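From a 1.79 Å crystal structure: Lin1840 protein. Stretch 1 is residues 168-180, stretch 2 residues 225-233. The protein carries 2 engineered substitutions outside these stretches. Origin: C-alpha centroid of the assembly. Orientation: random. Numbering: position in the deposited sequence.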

# COMPACT_ATOMS: atom_id res chain seq x y z
N MET A 168 27.22 10.05 5.24
CA MET A 168 26.78 11.21 6.05
C MET A 168 27.31 11.12 7.47
O MET A 168 27.86 12.11 8.02
N VAL A 169 27.22 9.92 8.05
CA VAL A 169 27.73 9.71 9.43
C VAL A 169 29.23 10.06 9.49
O VAL A 169 29.68 10.76 10.39
N ASP A 170 30.00 9.56 8.52
CA ASP A 170 31.43 9.83 8.44
C ASP A 170 31.69 11.35 8.31
O ASP A 170 32.54 11.92 8.97
N GLY A 171 30.93 12.01 7.44
CA GLY A 171 31.04 13.46 7.26
C GLY A 171 30.76 14.26 8.52
O GLY A 171 31.50 15.23 8.89
N TYR A 172 29.70 13.88 9.23
CA TYR A 172 29.33 14.64 10.47
C TYR A 172 30.33 14.38 11.59
O TYR A 172 30.76 15.31 12.23
N GLN A 173 30.65 13.11 11.80
CA GLN A 173 31.33 12.70 13.01
C GLN A 173 32.84 12.61 12.86
O GLN A 173 33.59 12.68 13.84
N GLY A 174 33.31 12.37 11.67
CA GLY A 174 34.68 11.82 11.50
C GLY A 174 34.93 10.58 12.33
O GLY A 174 34.11 9.68 12.34
N ASP A 175 36.08 10.54 13.03
CA ASP A 175 36.39 9.43 13.87
C ASP A 175 35.60 9.62 15.16
O ASP A 175 35.88 10.52 15.98
N ALA A 176 34.59 8.78 15.34
CA ALA A 176 33.64 8.99 16.45
C ALA A 176 34.31 8.95 17.81
O ALA A 176 33.80 9.52 18.77
N SER A 177 35.40 8.19 17.93
CA SER A 177 36.06 8.07 19.27
C SER A 177 36.80 9.33 19.66
O SER A 177 37.29 9.38 20.78
N LYS A 178 36.88 10.34 18.77
CA LYS A 178 37.56 11.59 19.00
C LYS A 178 36.63 12.81 18.96
O LYS A 178 37.09 13.92 18.75
N LEU A 179 35.34 12.63 19.25
CA LEU A 179 34.42 13.76 19.28
C LEU A 179 34.72 14.71 20.43
O LEU A 179 34.20 15.85 20.49
N ASN A 180 35.58 14.27 21.37
CA ASN A 180 35.94 15.15 22.45
C ASN A 180 37.07 16.08 22.07
O ASN A 180 37.27 17.09 22.76
N ALA A 225 23.47 -0.05 8.96
CA ALA A 225 24.76 0.31 8.37
C ALA A 225 25.29 1.56 9.03
O ALA A 225 26.46 1.63 9.39
N ALA A 226 24.40 2.52 9.28
CA ALA A 226 24.83 3.74 9.97
C ALA A 226 25.24 3.55 11.43
O ALA A 226 26.15 4.18 11.96
N ILE A 227 24.53 2.67 12.10
CA ILE A 227 24.79 2.30 13.47
C ILE A 227 26.16 1.61 13.53
O ILE A 227 27.03 1.97 14.37
N GLN A 228 26.38 0.66 12.63
CA GLN A 228 27.69 -0.05 12.62
C GLN A 228 28.86 0.86 12.25
O GLN A 228 30.00 0.67 12.72
N ALA A 229 28.59 1.89 11.51
CA ALA A 229 29.59 2.87 11.16
C ALA A 229 29.85 3.86 12.31
O ALA A 229 30.68 4.73 12.15
N GLY A 230 29.10 3.75 13.41
CA GLY A 230 29.37 4.53 14.62
C GLY A 230 28.45 5.66 14.93
O GLY A 230 28.80 6.51 15.77
N ALA A 231 27.28 5.73 14.26
CA ALA A 231 26.32 6.82 14.60
C ALA A 231 26.07 6.87 16.10
O ALA A 231 25.75 5.84 16.73
N LYS A 232 26.20 8.05 16.70
CA LYS A 232 26.07 8.13 18.15
C LYS A 232 24.71 7.95 18.74
O LYS A 232 24.61 7.38 19.84
N LEU A 233 23.65 8.46 18.09
CA LEU A 233 22.30 8.38 18.63
C LEU A 233 21.34 7.74 17.61
O LEU A 233 21.66 7.70 16.42

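The most unusual feature of this contact is a single carboxamide, that of Q173, which reads the backbone of the other stretch at two points: NE2 of Q173 donates to O of G230 at 2.9 Å with a nearly straight N-H...O angle of 175°, and OE1 of Q173 accepts from N of K232 at 3.1 Å and 149°. The two bonds span A231, whose CA lies 3.7 Å from Q173 OE1, so the amide sits alongside the chain just after it leaves its helix. Chi1 m (-57°) and chi2 t (-166°) extend the side chain from the last helical residue of stretch 1 toward this target.

One turn earlier, V169 (chi1 t, 170°) also points toward stretch 2 and supplies the apolar part. Its CG2 lies 4.0 Å from CB of A226 and 4.2 Å from CB of A231, while V169 CG1 comes within 3.9 Å of N of A231.

G230 closes its helix with positive phi (106°) in a Schellman motif, documented by the bonds G230 N to I227 O (2.9 Å) and A231 N to A226 O (3.0 Å). A beta carbon there would be jammed against the preceding carbonyl, and its ideal position is 3.8 Å from A176 CB. A176 itself points toward stretch 2, with its CB 4.0 Å from O of G230.

K232 leaves the backbone sideways. Its chi angles, m, m, t, t, carry the aliphatic chain past L179 (m, t), whose CD1 is 4.1 Å from K232 CG, and on to A176, whose CB is 4.1 Å from K232 CE. At its end, water 1 bridges the stretches: it donates to O of A176 at 2.9 Å and accepts from NZ of K232 at 3.1 Å. In all, 297 Å² is buried, summed over both sides.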

# COMPACT_ATOMS: atom_id res chain seq x y z
CB MET A 168 25.28 11.29 6.12
CG MET A 168 24.59 11.89 4.95
SD MET A 168 22.93 12.59 5.39
CE MET A 168 22.36 12.45 3.71
CB VAL A 169 27.46 8.28 9.90
CG1 VAL A 169 28.21 8.00 11.22
CG2 VAL A 169 25.98 8.05 10.07
CB ASP A 170 31.99 9.07 7.26
CG ASP A 170 33.49 9.19 7.15
OD1 ASP A 170 34.21 9.32 8.19
OD2 ASP A 170 33.98 9.13 5.99
CB TYR A 172 27.94 14.26 10.99
CG TYR A 172 26.74 14.64 10.11
CD1 TYR A 172 26.55 15.95 9.69
CD2 TYR A 172 25.71 13.73 9.83
CE1 TYR A 172 25.45 16.31 8.96
CE2 TYR A 172 24.62 14.12 9.05
CZ TYR A 172 24.49 15.40 8.63
OH TYR A 172 23.39 15.78 7.88
CB GLN A 173 30.79 11.33 13.49
CG GLN A 173 29.31 11.28 13.75
CD GLN A 173 28.84 10.10 14.52
OE1 GLN A 173 27.80 10.18 15.21
NE2 GLN A 173 29.53 8.98 14.42
CB ASP A 175 37.93 9.31 14.07
CG ASP A 175 38.30 8.29 15.12
OD1 ASP A 175 37.45 7.70 15.83
OD2 ASP A 175 39.47 8.10 15.27
CB ALA A 176 32.51 7.98 16.42
CB SER A 177 37.05 6.88 19.25
OG SER A 177 38.17 7.19 18.45
CB LYS A 178 38.71 11.73 18.00
CG LYS A 178 39.86 10.73 18.22
CD LYS A 178 40.92 11.01 17.17
CE LYS A 178 42.07 10.00 17.12
NZ LYS A 178 42.44 9.57 18.50
CB LEU A 179 32.96 13.27 19.24
CG LEU A 179 32.51 12.86 17.82
CD1 LEU A 179 31.28 11.99 17.87
CD2 LEU A 179 32.29 14.08 16.93
CB ASN A 180 36.28 14.36 23.70
CG ASN A 180 37.51 13.53 23.53
OD1 ASN A 180 37.76 12.92 22.51
ND2 ASN A 180 38.32 13.54 24.52
CB ALA A 225 24.68 0.51 6.89
CB ALA A 226 23.70 4.77 9.82
CB ILE A 227 23.66 1.45 14.01
CG1 ILE A 227 22.40 2.28 14.26
CG2 ILE A 227 24.05 0.71 15.33
CD1 ILE A 227 21.18 1.38 14.38
CB GLN A 228 27.66 -1.32 11.73
CG GLN A 228 26.64 -2.37 12.10
CD GLN A 228 26.38 -2.51 13.62
OE1 GLN A 228 27.32 -2.47 14.44
NE2 GLN A 228 25.12 -2.58 14.01
CB ALA A 229 29.16 3.64 9.93
CB ALA A 231 24.99 6.66 13.88
CB LYS A 232 26.74 9.38 18.69
CG LYS A 232 28.29 9.28 18.58
CD LYS A 232 28.81 8.51 19.75
CE LYS A 232 30.28 8.26 19.80
NZ LYS A 232 30.50 7.33 20.97
CB LEU A 233 21.73 9.77 18.96
CG LEU A 233 22.39 10.58 20.10
CD1 LEU A 233 23.62 11.32 19.62
CD2 LEU A 233 21.35 11.55 20.68
O HOH W 1 33.12 8.90 21.48